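Side-chain contacts in agarase (Pseudoalteromonas fuliginea, PDB 6XJ9), which probably hydrolyses the beta-1,4 linkages of agarose: residues I73-E78 with L201-I206; F89-E94 with A186-S191; L95-P98 with S102-I105; N122-V125 with T130-A133. All blocks are in the same frame, centred on the assembly; numbering follows the deposited sequence.

All four contacts lie in the agarase CBM-like domain, probably a beta-sandwich, and interactions 1 to 3 cross between its facing layers. Interactions 1 and 2, with centres about 8 Å apart, are joined on both sides by probable hydrogen bonds: Phe75 N to Ile188 O at 2.8 Å in one layer, Lys204 N to Glu94 O in the other. Interactions 3 and 4 are about 7 Å apart between centres, and Val103 O meets Val123 N at 2.7 Å; segments 122-125 and 130-133 flank strand 169-174. Strand 89-97 serves both interaction 2 and interaction 3, whose centres are about 15 Å apart. Interactions 1 and 2 are purely hydrocarbon core; in interactions 3 and 4, Ser102 and Asn122 bond to Asp691 and His685, outside all these segments.

Interaction 1 (I73-E78 with L201-I206); sequences IVFSPE and LAIKSI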
loop_
_atom_site.group_PDB
_atom_site.type_symbol
_atom_site.label_atom_id
_atom_site.label_comp_id
_atom_site.label_asym_id
_atom_site.label_seq_id
_atom_site.Cartn_x
_atom_site.Cartn_y
_atom_site.Cartn_z
ATOM N N ILE A 73 3.815 -30.078 0.369
ATOM C CA ILE A 73 5.010 -30.895 0.253
ATOM C C ILE A 73 5.283 -31.465 1.639
ATOM O O ILE A 73 5.222 -30.742 2.639
ATOM C CB ILE A 73 6.197 -30.079 -0.304
ATOM C CG1 ILE A 73 7.504 -30.881 -0.297
ATOM C CG2 ILE A 73 6.338 -28.751 0.432
ATOM C CD1 ILE A 73 8.531 -30.390 -1.284
ATOM N N VAL A 74 5.518 -32.778 1.690
ATOM C CA VAL A 74 5.704 -33.476 2.954
ATOM C C VAL A 74 7.101 -34.084 2.950
ATOM O O VAL A 74 7.427 -34.874 2.070
ATOM C CB VAL A 74 4.622 -34.556 3.172
ATOM C CG1 VAL A 74 4.821 -35.300 4.484
ATOM C CG2 VAL A 74 3.211 -33.987 3.095
ATOM N N PHE A 75 7.925 -33.664 3.912
ATOM C CA PHE A 75 9.235 -34.256 4.123
ATOM C C PHE A 75 9.105 -35.346 5.184
ATOM O O PHE A 75 8.670 -35.074 6.300
ATOM C CB PHE A 75 10.242 -33.189 4.555
ATOM C CG PHE A 75 10.367 -32.028 3.600
ATOM C CD1 PHE A 75 11.241 -32.082 2.527
ATOM C CD2 PHE A 75 9.620 -30.875 3.784
ATOM C CE1 PHE A 75 11.372 -31.004 1.662
ATOM C CE2 PHE A 75 9.744 -29.806 2.911
ATOM C CZ PHE A 75 10.623 -29.864 1.857
ATOM N N SER A 76 9.467 -36.579 4.803
ATOM C CA SER A 76 9.402 -37.727 5.693
ATOM C C SER A 76 10.639 -38.606 5.495
ATOM O O SER A 76 10.962 -38.978 4.370
ATOM C CB SER A 76 8.126 -38.492 5.467
ATOM O OG SER A 76 7.963 -39.493 6.454
ATOM N N PRO A 77 11.398 -38.939 6.564
ATOM C CA PRO A 77 12.537 -39.849 6.436
ATOM C C PRO A 77 12.078 -41.304 6.481
ATOM O O PRO A 77 10.915 -41.577 6.774
ATOM C CB PRO A 77 13.384 -39.506 7.668
ATOM C CG PRO A 77 12.376 -39.057 8.710
ATOM C CD PRO A 77 11.221 -38.443 7.939
ATOM N N GLU A 78 13.004 -42.227 6.185
ATOM C CA GLU A 78 12.720 -43.653 6.240
ATOM C C GLU A 78 12.334 -44.020 7.670
ATOM O O GLU A 78 11.294 -44.633 7.898
ATOM C CB GLU A 78 13.907 -44.469 5.719
ATOM N N LEU A 201 6.535 -21.576 -3.933
ATOM C CA LEU A 201 7.502 -21.478 -2.857
ATOM C C LEU A 201 8.818 -22.083 -3.327
ATOM O O LEU A 201 8.829 -23.109 -4.012
ATOM C CB LEU A 201 6.942 -22.214 -1.637
ATOM C CG LEU A 201 7.736 -22.081 -0.340
ATOM C CD1 LEU A 201 7.562 -20.699 0.278
ATOM C CD2 LEU A 201 7.311 -23.157 0.638
ATOM N N ALA A 202 9.915 -21.410 -2.963
ATOM C CA ALA A 202 11.255 -21.911 -3.227
ATOM C C ALA A 202 11.936 -22.245 -1.902
ATOM O O ALA A 202 12.020 -21.406 -1.013
ATOM C CB ALA A 202 12.036 -20.888 -4.027
ATOM N N ILE A 203 12.414 -23.487 -1.783
ATOM C CA ILE A 203 13.037 -23.966 -0.562
ATOM C C ILE A 203 14.525 -24.208 -0.821
ATOM O O ILE A 203 14.889 -25.117 -1.566
ATOM C CB ILE A 203 12.307 -25.230 -0.076
ATOM C CG1 ILE A 203 10.801 -24.978 0.067
ATOM C CG2 ILE A 203 12.935 -25.764 1.205
ATOM C CD1 ILE A 203 9.969 -26.235 0.200
ATOM N N LYS A 204 15.369 -23.380 -0.191
ATOM C CA LYS A 204 16.814 -23.414 -0.369
ATOM C C LYS A 204 17.455 -24.370 0.636
ATOM O O LYS A 204 18.376 -25.098 0.273
ATOM C CB LYS A 204 17.418 -22.012 -0.236
ATOM C CG LYS A 204 18.938 -21.939 -0.347
ATOM C CD LYS A 204 19.482 -20.529 -0.420
ATOM C CE LYS A 204 19.262 -19.890 -1.774
ATOM N NZ LYS A 204 19.985 -18.602 -1.888
ATOM N N SER A 205 16.972 -24.354 1.887
ATOM C CA SER A 205 17.515 -25.195 2.946
ATOM C C SER A 205 16.546 -25.335 4.115
ATOM O O SER A 205 15.705 -24.468 4.365
ATOM C CB SER A 205 18.872 -24.722 3.421
ATOM O OG SER A 205 18.748 -23.665 4.356
ATOM N N ILE A 206 16.676 -26.472 4.802
ATOM C CA ILE A 206 16.014 -26.756 6.062
ATOM C C ILE A 206 17.103 -27.250 7.005
ATOM O O ILE A 206 17.944 -28.053 6.598
ATOM C CB ILE A 206 14.899 -27.810 5.886
ATOM C CG1 ILE A 206 13.982 -27.504 4.697
ATOM C CG2 ILE A 206 14.105 -27.976 7.170
ATOM C CD1 ILE A 206 13.087 -28.661 4.305
#
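Strand 73-75, with Phe75 at its end, faces strand 201-206 and its Ile203 and Ile206 across 12.0 Å, their directions only 20° apart; that spacing is bridged by side chains and not by backbone bonds. The Phe75 ring does most of the bridging. Ile206 lays its CD1 over one face as a CH-pi contact, 3.8 Å from the ring centroid and 16° off the normal. The opposite face is backed by CG1 of Ile73, from the same strand. Ile203 arrives differently, its CD1 lying near the ring plane, 4.0 Å from Phe75 CZ. In Ile206, CG1 stands anti to the carbonyl carbon (chi1 -48°) and the chain then runs extended, which carries CD1 out to the ring. With an alanine at Phe75, the methyl groups of Ile206 and Ile203 would probably lose the surface they rest on, opening a gap between the layers. A flat aromatic suits this site because branched isoleucines can pack against both face and edge. Around the contact, Phe75 also touches Leu59, Val43 and Tyr45, and Ile206 touches Leu91 and Phe93. Strand 70-75 is bonded between strands 45-48 and 185-193, while strand 199-210 runs between 58-63 and 89-97.

Interaction 2 (F89-E94 with A186-S191); sequences FNLAFE and AKIAIS
Phe93 meets Ile188 with the edge of its ring and not a face: the CG2 methyl of Ile188 lies in the ring plane, 3.8 Å from Phe93 CZ. The strands that carry them, 89-94 and 186-191, cross at -42° and come no closer than 11.6 Å between axes, so side chains from both strands must meet midway. Ile188 does so with both branches. Its chi1 of -70° leans the ethyl arm to the side of the backbone N and leaves CG2 opposite that nitrogen, and the two arms part toward different partners. While CG2 goes to the phenylalanine, CD1 meets Leu91 CD2 tip to tip at 3.8 Å. Ile190 adds its CD1 at 4.0 Å from Phe93 CE2, reaching across from its own strand. Leu107 extends the cluster, touching Phe93 and Ile190. Beta-branched isoleucine suits a strand and offers a methyl (CG2) and an ethyl arm (CG1-CD1); leucine and phenylalanine supply reach. Every touching group across this contact is hydrocarbon, and no hydrogen bond joins the two segments. Cohesion here must therefore come from burial and close fit, with little directional preference, while the backbones find their bonds within their own layers.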
loop_
_atom_site.group_PDB
_atom_site.type_symbol
_atom_site.label_atom_id
_atom_site.label_comp_id
_atom_site.label_asym_id
_atom_site.label_seq_id
_atom_site.Cartn_x
_atom_site.Cartn_y
_atom_site.Cartn_z
ATOM N N PHE A 89 16.866 -25.370 20.684
ATOM C CA PHE A 89 17.143 -25.322 19.258
ATOM C C PHE A 89 15.882 -24.953 18.482
ATOM O O PHE A 89 14.781 -25.004 19.021
ATOM C CB PHE A 89 17.739 -26.653 18.787
ATOM C CG PHE A 89 16.801 -27.835 18.801
ATOM C CD1 PHE A 89 16.460 -28.464 19.990
ATOM C CD2 PHE A 89 16.291 -28.349 17.616
ATOM C CE1 PHE A 89 15.596 -29.550 19.995
ATOM C CE2 PHE A 89 15.442 -29.447 17.621
ATOM C CZ PHE A 89 15.096 -30.047 18.810
ATOM N N ASN A 90 16.073 -24.606 17.203
ATOM C CA ASN A 90 14.975 -24.265 16.313
ATOM C C ASN A 90 15.148 -24.971 14.969
ATOM O O ASN A 90 16.250 -25.372 14.593
ATOM C CB ASN A 90 14.827 -22.749 16.132
ATOM C CG ASN A 90 16.036 -22.105 15.491
ATOM O OD1 ASN A 90 16.160 -22.085 14.270
ATOM N ND2 ASN A 90 16.929 -21.563 16.309
ATOM N N LEU A 91 14.026 -25.096 14.262
ATOM C CA LEU A 91 13.954 -25.640 12.921
ATOM C C LEU A 91 13.759 -24.472 11.954
ATOM O O LEU A 91 12.833 -23.674 12.119
ATOM C CB LEU A 91 12.763 -26.607 12.893
ATOM C CG LEU A 91 12.323 -27.112 11.519
ATOM C CD1 LEU A 91 13.418 -27.937 10.858
ATOM C CD2 LEU A 91 11.042 -27.927 11.645
ATOM N N ALA A 92 14.643 -24.371 10.955
ATOM C CA ALA A 92 14.716 -23.167 10.142
ATOM C C ALA A 92 14.575 -23.516 8.665
ATOM O O ALA A 92 15.161 -24.496 8.201
ATOM C CB ALA A 92 16.023 -22.470 10.408
ATOM N N PHE A 93 13.806 -22.694 7.942
ATOM C CA PHE A 93 13.602 -22.858 6.512
ATOM C C PHE A 93 14.064 -21.599 5.786
ATOM O O PHE A 93 13.675 -20.490 6.147
ATOM C CB PHE A 93 12.121 -23.102 6.205
ATOM C CG PHE A 93 11.497 -24.309 6.861
ATOM C CD1 PHE A 93 11.170 -24.302 8.210
ATOM C CD2 PHE A 93 11.215 -25.453 6.128
ATOM C CE1 PHE A 93 10.583 -25.408 8.811
ATOM C CE2 PHE A 93 10.630 -26.560 6.731
ATOM C CZ PHE A 93 10.314 -26.537 8.071
ATOM N N GLU A 94 14.883 -21.777 4.747
ATOM C CA GLU A 94 15.262 -20.664 3.896
ATOM C C GLU A 94 14.386 -20.684 2.645
ATOM O O GLU A 94 14.475 -21.618 1.844
ATOM C CB GLU A 94 16.747 -20.732 3.549
ATOM C CG GLU A 94 17.618 -19.981 4.530
ATOM C CD GLU A 94 19.044 -19.817 4.038
ATOM O OE1 GLU A 94 19.765 -20.837 3.989
ATOM O OE2 GLU A 94 19.414 -18.682 3.674
ATOM N N ALA A 186 8.011 -37.768 12.833
ATOM C CA ALA A 186 7.700 -38.605 11.684
ATOM C C ALA A 186 7.696 -37.807 10.380
ATOM O O ALA A 186 8.146 -38.315 9.356
ATOM C CB ALA A 186 6.387 -39.323 11.899
ATOM N N LYS A 187 7.178 -36.569 10.405
ATOM C CA LYS A 187 7.063 -35.808 9.168
ATOM C C LYS A 187 7.013 -34.304 9.434
ATOM O O LYS A 187 6.531 -33.870 10.478
ATOM C CB LYS A 187 5.836 -36.257 8.369
ATOM C CG LYS A 187 4.503 -36.167 9.105
ATOM C CD LYS A 187 3.354 -36.796 8.342
ATOM N N ILE A 188 7.514 -33.531 8.460
ATOM C CA ILE A 188 7.369 -32.082 8.402
ATOM C C ILE A 188 6.546 -31.774 7.154
ATOM O O ILE A 188 6.949 -32.157 6.058
ATOM C CB ILE A 188 8.748 -31.392 8.318
ATOM C CG1 ILE A 188 9.538 -31.505 9.624
ATOM C CG2 ILE A 188 8.617 -29.939 7.867
ATOM C CD1 ILE A 188 11.001 -31.114 9.489
ATOM N N ALA A 189 5.397 -31.105 7.328
ATOM C CA ALA A 189 4.535 -30.763 6.200
ATOM C C ALA A 189 4.462 -29.245 6.019
ATOM O O ALA A 189 4.213 -28.512 6.969
ATOM C CB ALA A 189 3.158 -31.355 6.413
ATOM N N ILE A 190 4.646 -28.783 4.777
ATOM C CA ILE A 190 4.391 -27.399 4.411
ATOM C C ILE A 190 3.179 -27.397 3.486
ATOM O O ILE A 190 3.258 -27.971 2.404
ATOM C CB ILE A 190 5.622 -26.764 3.721
ATOM C CG1 ILE A 190 6.875 -26.764 4.607
ATOM C CG2 ILE A 190 5.303 -25.369 3.175
ATOM C CD1 ILE A 190 6.768 -25.917 5.863
ATOM N N SER A 191 2.074 -26.749 3.913
ATOM C CA SER A 191 0.842 -26.759 3.133
ATOM C C SER A 191 0.326 -25.351 2.823
ATOM O O SER A 191 0.663 -24.380 3.505
ATOM C CB SER A 191 -0.238 -27.615 3.769
ATOM O OG SER A 191 -0.641 -27.096 5.029
#

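Interaction 3 (L95-P98 with S102-I105); sequences LANP and SVQI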
loop_
_atom_site.group_PDB
_atom_site.type_symbol
_atom_site.label_atom_id
_atom_site.label_comp_id
_atom_site.label_asym_id
_atom_site.label_seq_id
_atom_site.Cartn_x
_atom_site.Cartn_y
_atom_site.Cartn_z
ATOM N N LEU A 95 13.537 -19.652 2.512
ATOM C CA LEU A 95 12.399 -19.679 1.603
ATOM C C LEU A 95 12.332 -18.394 0.789
ATOM O O LEU A 95 12.463 -17.303 1.330
ATOM C CB LEU A 95 11.095 -19.854 2.399
ATOM C CG LEU A 95 10.991 -21.103 3.277
ATOM C CD1 LEU A 95 9.754 -21.052 4.164
ATOM C CD2 LEU A 95 11.002 -22.379 2.443
ATOM N N ALA A 96 12.082 -18.554 -0.511
ATOM C CA ALA A 96 11.726 -17.451 -1.388
ATOM C C ALA A 96 10.353 -17.723 -1.994
ATOM O O ALA A 96 9.814 -18.814 -1.845
ATOM C CB ALA A 96 12.777 -17.284 -2.458
ATOM N N ASN A 97 9.799 -16.724 -2.686
ATOM C CA ASN A 97 8.504 -16.890 -3.321
ATOM C C ASN A 97 8.559 -16.251 -4.707
ATOM O O ASN A 97 8.442 -15.037 -4.839
ATOM C CB ASN A 97 7.386 -16.368 -2.413
ATOM C CG ASN A 97 6.043 -16.232 -3.098
ATOM O OD1 ASN A 97 5.865 -16.683 -4.224
ATOM N ND2 ASN A 97 5.097 -15.605 -2.423
ATOM N N PRO A 98 8.762 -17.049 -5.779
ATOM C CA PRO A 98 8.789 -16.514 -7.140
ATOM C C PRO A 98 7.413 -16.322 -7.779
ATOM O O PRO A 98 7.335 -16.001 -8.959
ATOM C CB PRO A 98 9.604 -17.575 -7.903
ATOM C CG PRO A 98 9.327 -18.879 -7.167
ATOM C CD PRO A 98 9.050 -18.495 -5.727
ATOM N N SER A 102 1.638 -13.402 -2.264
ATOM C CA SER A 102 2.196 -13.848 -0.998
ATOM C C SER A 102 1.551 -15.181 -0.619
ATOM O O SER A 102 0.437 -15.474 -1.061
ATOM C CB SER A 102 2.002 -12.810 0.070
ATOM O OG SER A 102 0.676 -12.842 0.597
ATOM N N VAL A 103 2.276 -16.004 0.149
ATOM C CA VAL A 103 1.766 -17.313 0.520
ATOM C C VAL A 103 1.856 -17.466 2.032
ATOM O O VAL A 103 2.938 -17.347 2.606
ATOM C CB VAL A 103 2.450 -18.485 -0.220
ATOM C CG1 VAL A 103 3.946 -18.571 0.068
ATOM C CG2 VAL A 103 1.777 -19.815 0.108
ATOM N N GLN A 104 0.695 -17.725 2.646
ATOM C CA GLN A 104 0.623 -18.200 4.012
ATOM C C GLN A 104 0.817 -19.709 3.986
ATOM O O GLN A 104 -0.067 -20.439 3.536
ATOM C CB GLN A 104 -0.724 -17.849 4.659
ATOM C CG GLN A 104 -0.852 -18.375 6.081
ATOM C CD GLN A 104 -2.114 -17.926 6.774
ATOM O OE1 GLN A 104 -2.994 -17.312 6.180
ATOM N NE2 GLN A 104 -2.215 -18.237 8.051
ATOM N N ILE A 105 1.978 -20.158 4.478
ATOM C CA ILE A 105 2.239 -21.586 4.608
ATOM C C ILE A 105 1.826 -22.042 6.005
ATOM O O ILE A 105 1.888 -21.284 6.971
ATOM C CB ILE A 105 3.710 -21.937 4.298
ATOM C CG1 ILE A 105 4.681 -21.129 5.167
ATOM C CG2 ILE A 105 4.009 -21.764 2.820
ATOM C CD1 ILE A 105 6.134 -21.509 5.002
#
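Leu95 and Ile105 make the apolar half of this contact, meeting tip to tip with their CD1 methyls 3.7 Å apart. Ile105 holds CG1 between the backbone N and the carbonyl carbon (chi1 55°), the crowded position, and then extends to bring CD1 up to the leucine. Both residues suit a buried place: they have reach and no polar side-chain atom to satisfy. Ile203 continues the hydrocarbon core on the Leu95 side, and Ile190 and Val121 on the Ile105 side.

The polar half belongs to Asn97, whose amide crosses the gap near the turn. Its ND2 lies 3.7 Å from Ser102 CA and 4.0 Å from Val103 CG1, contacts of packing alone. The bonds of that nitrogen go elsewhere, to His101 O and Val123 O, while OD1 accepts from Gly99 N, closing an Asx turn. One buried amide thus ties three backbone groups, and both its ends are used, which fixes its rotation. Ser102 turns its CB away from 95-98, and its OG bonds to Asp691 OD2 and Asn122 ND2.

Strands 89-97 and 103-111 do not pair with each other; a short link carries the chain from one layer to the facing one. This is a beta-arch, a common connection in beta-sandwich domains such as carbohydrate-binding modules, and this domain is probably a beta-sandwich too, with the Asn97 amide bonded across the turn.

Interaction 4 (N122-V125 with T130-A133); sequences NVPV and TYYA
Tyr131 reaches over to Val123 and Pro124 beside the short link between strands 116-123 and 128-134, which flank strand 169-174 in what is probably the beta-sandwich of the CBM-like domain. The first strand pairs with 169-174 antiparallel, the second parallel. The tight part joins the phenol to Val123 and to the backbone of Asn122. Val123 is buried: its CG1, anti to the backbone N (chi1 -177°), lies 3.8 Å from Tyr131 OH. Its other methyl, CG2, stands over one face of the ring, displaced toward the rim, with Tyr131 CZ 4.2 Å from Val123 CG2. Further back, Tyr131 CE2 comes to 3.6 Å from Asn122 O, a packing contact and no hydrogen bond. The CB of Asn122 is directed away from 130-133, and its ND2 bonds to His685 O, outside the two segments. A chi1 of -57° sets the Tyr131 ring on the side of its own backbone N, from where it spans the space between the strands. A tyrosine suits this place because its length carries it to the beginning of the turn, and the ring also packs on Leu95, Val169 and Phe171.

The looser side is Pro124, partly exposed at the rim, its rigid ring resting also on Ala687. It touches the tyrosine through one atom alone, CD, which lies 3.4 Å from Tyr131 OH.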
loop_
_atom_site.group_PDB
_atom_site.type_symbol
_atom_site.label_atom_id
_atom_site.label_comp_id
_atom_site.label_asym_id
_atom_site.label_seq_id
_atom_site.Cartn_x
_atom_site.Cartn_y
_atom_site.Cartn_z
ATOM N N ASN A 122 3.514 -15.937 6.767
ATOM C CA ASN A 122 3.416 -15.436 5.409
ATOM C C ASN A 122 4.816 -15.341 4.804
ATOM O O ASN A 122 5.728 -14.861 5.462
ATOM C CB ASN A 122 2.664 -14.103 5.340
ATOM C CG ASN A 122 2.488 -13.617 3.912
ATOM O OD1 ASN A 122 3.425 -13.103 3.304
ATOM N ND2 ASN A 122 1.295 -13.770 3.363
ATOM N N VAL A 123 4.957 -15.801 3.551
ATOM C CA VAL A 123 6.168 -15.661 2.751
ATOM C C VAL A 123 5.874 -14.681 1.619
ATOM O O VAL A 123 5.290 -15.065 0.605
ATOM C CB VAL A 123 6.663 -17.004 2.169
ATOM C CG1 VAL A 123 7.971 -16.857 1.394
ATOM C CG2 VAL A 123 6.762 -18.110 3.206
ATOM N N PRO A 124 6.334 -13.411 1.740
ATOM C CA PRO A 124 6.146 -12.400 0.701
ATOM C C PRO A 124 6.766 -12.830 -0.627
ATOM O O PRO A 124 7.698 -13.625 -0.652
ATOM C CB PRO A 124 6.929 -11.176 1.209
ATOM C CG PRO A 124 7.111 -11.408 2.697
ATOM C CD PRO A 124 7.091 -12.908 2.897
ATOM N N VAL A 125 6.210 -12.301 -1.722
ATOM C CA VAL A 125 6.783 -12.381 -3.051
ATOM C C VAL A 125 8.190 -11.785 -2.977
ATOM O O VAL A 125 8.367 -10.686 -2.461
ATOM C CB VAL A 125 5.879 -11.613 -4.039
ATOM C CG1 VAL A 125 6.570 -11.250 -5.347
ATOM C CG2 VAL A 125 4.575 -12.363 -4.300
ATOM N N THR A 130 14.837 -16.233 6.266
ATOM C CA THR A 130 14.800 -17.376 7.163
ATOM C C THR A 130 13.555 -17.294 8.043
ATOM O O THR A 130 13.257 -16.252 8.628
ATOM C CB THR A 130 16.128 -17.569 7.911
ATOM O OG1 THR A 130 17.093 -17.961 6.935
ATOM C CG2 THR A 130 16.061 -18.656 8.961
ATOM N N TYR A 131 12.838 -18.421 8.093
ATOM C CA TYR A 131 11.647 -18.618 8.900
ATOM C C TYR A 131 11.945 -19.732 9.891
ATOM O O TYR A 131 12.388 -20.809 9.494
ATOM C CB TYR A 131 10.460 -18.958 7.997
ATOM C CG TYR A 131 10.214 -17.893 6.962
ATOM C CD1 TYR A 131 10.968 -17.833 5.796
ATOM C CD2 TYR A 131 9.266 -16.903 7.182
ATOM C CE1 TYR A 131 10.768 -16.827 4.861
ATOM C CE2 TYR A 131 9.057 -15.893 6.259
ATOM C CZ TYR A 131 9.802 -15.859 5.092
ATOM O OH TYR A 131 9.575 -14.856 4.196
ATOM N N TYR A 132 11.736 -19.459 11.181
ATOM C CA TYR A 132 12.156 -20.430 12.177
ATOM C C TYR A 132 11.028 -20.722 13.161
ATOM O O TYR A 132 10.133 -19.904 13.378
ATOM C CB TYR A 132 13.455 -19.973 12.845
ATOM C CG TYR A 132 13.285 -18.758 13.718
ATOM C CD1 TYR A 132 12.768 -18.872 15.004
ATOM C CD2 TYR A 132 13.634 -17.497 13.263
ATOM C CE1 TYR A 132 12.596 -17.762 15.814
ATOM C CE2 TYR A 132 13.475 -16.377 14.068
ATOM C CZ TYR A 132 12.953 -16.514 15.344
ATOM O OH TYR A 132 12.788 -15.424 16.150
ATOM N N ALA A 133 11.081 -21.923 13.736
ATOM C CA ALA A 133 10.164 -22.358 14.769
ATOM C C ALA A 133 10.977 -23.024 15.876
ATOM O O ALA A 133 11.641 -24.026 15.625
ATOM C CB ALA A 133 9.169 -23.316 14.158
#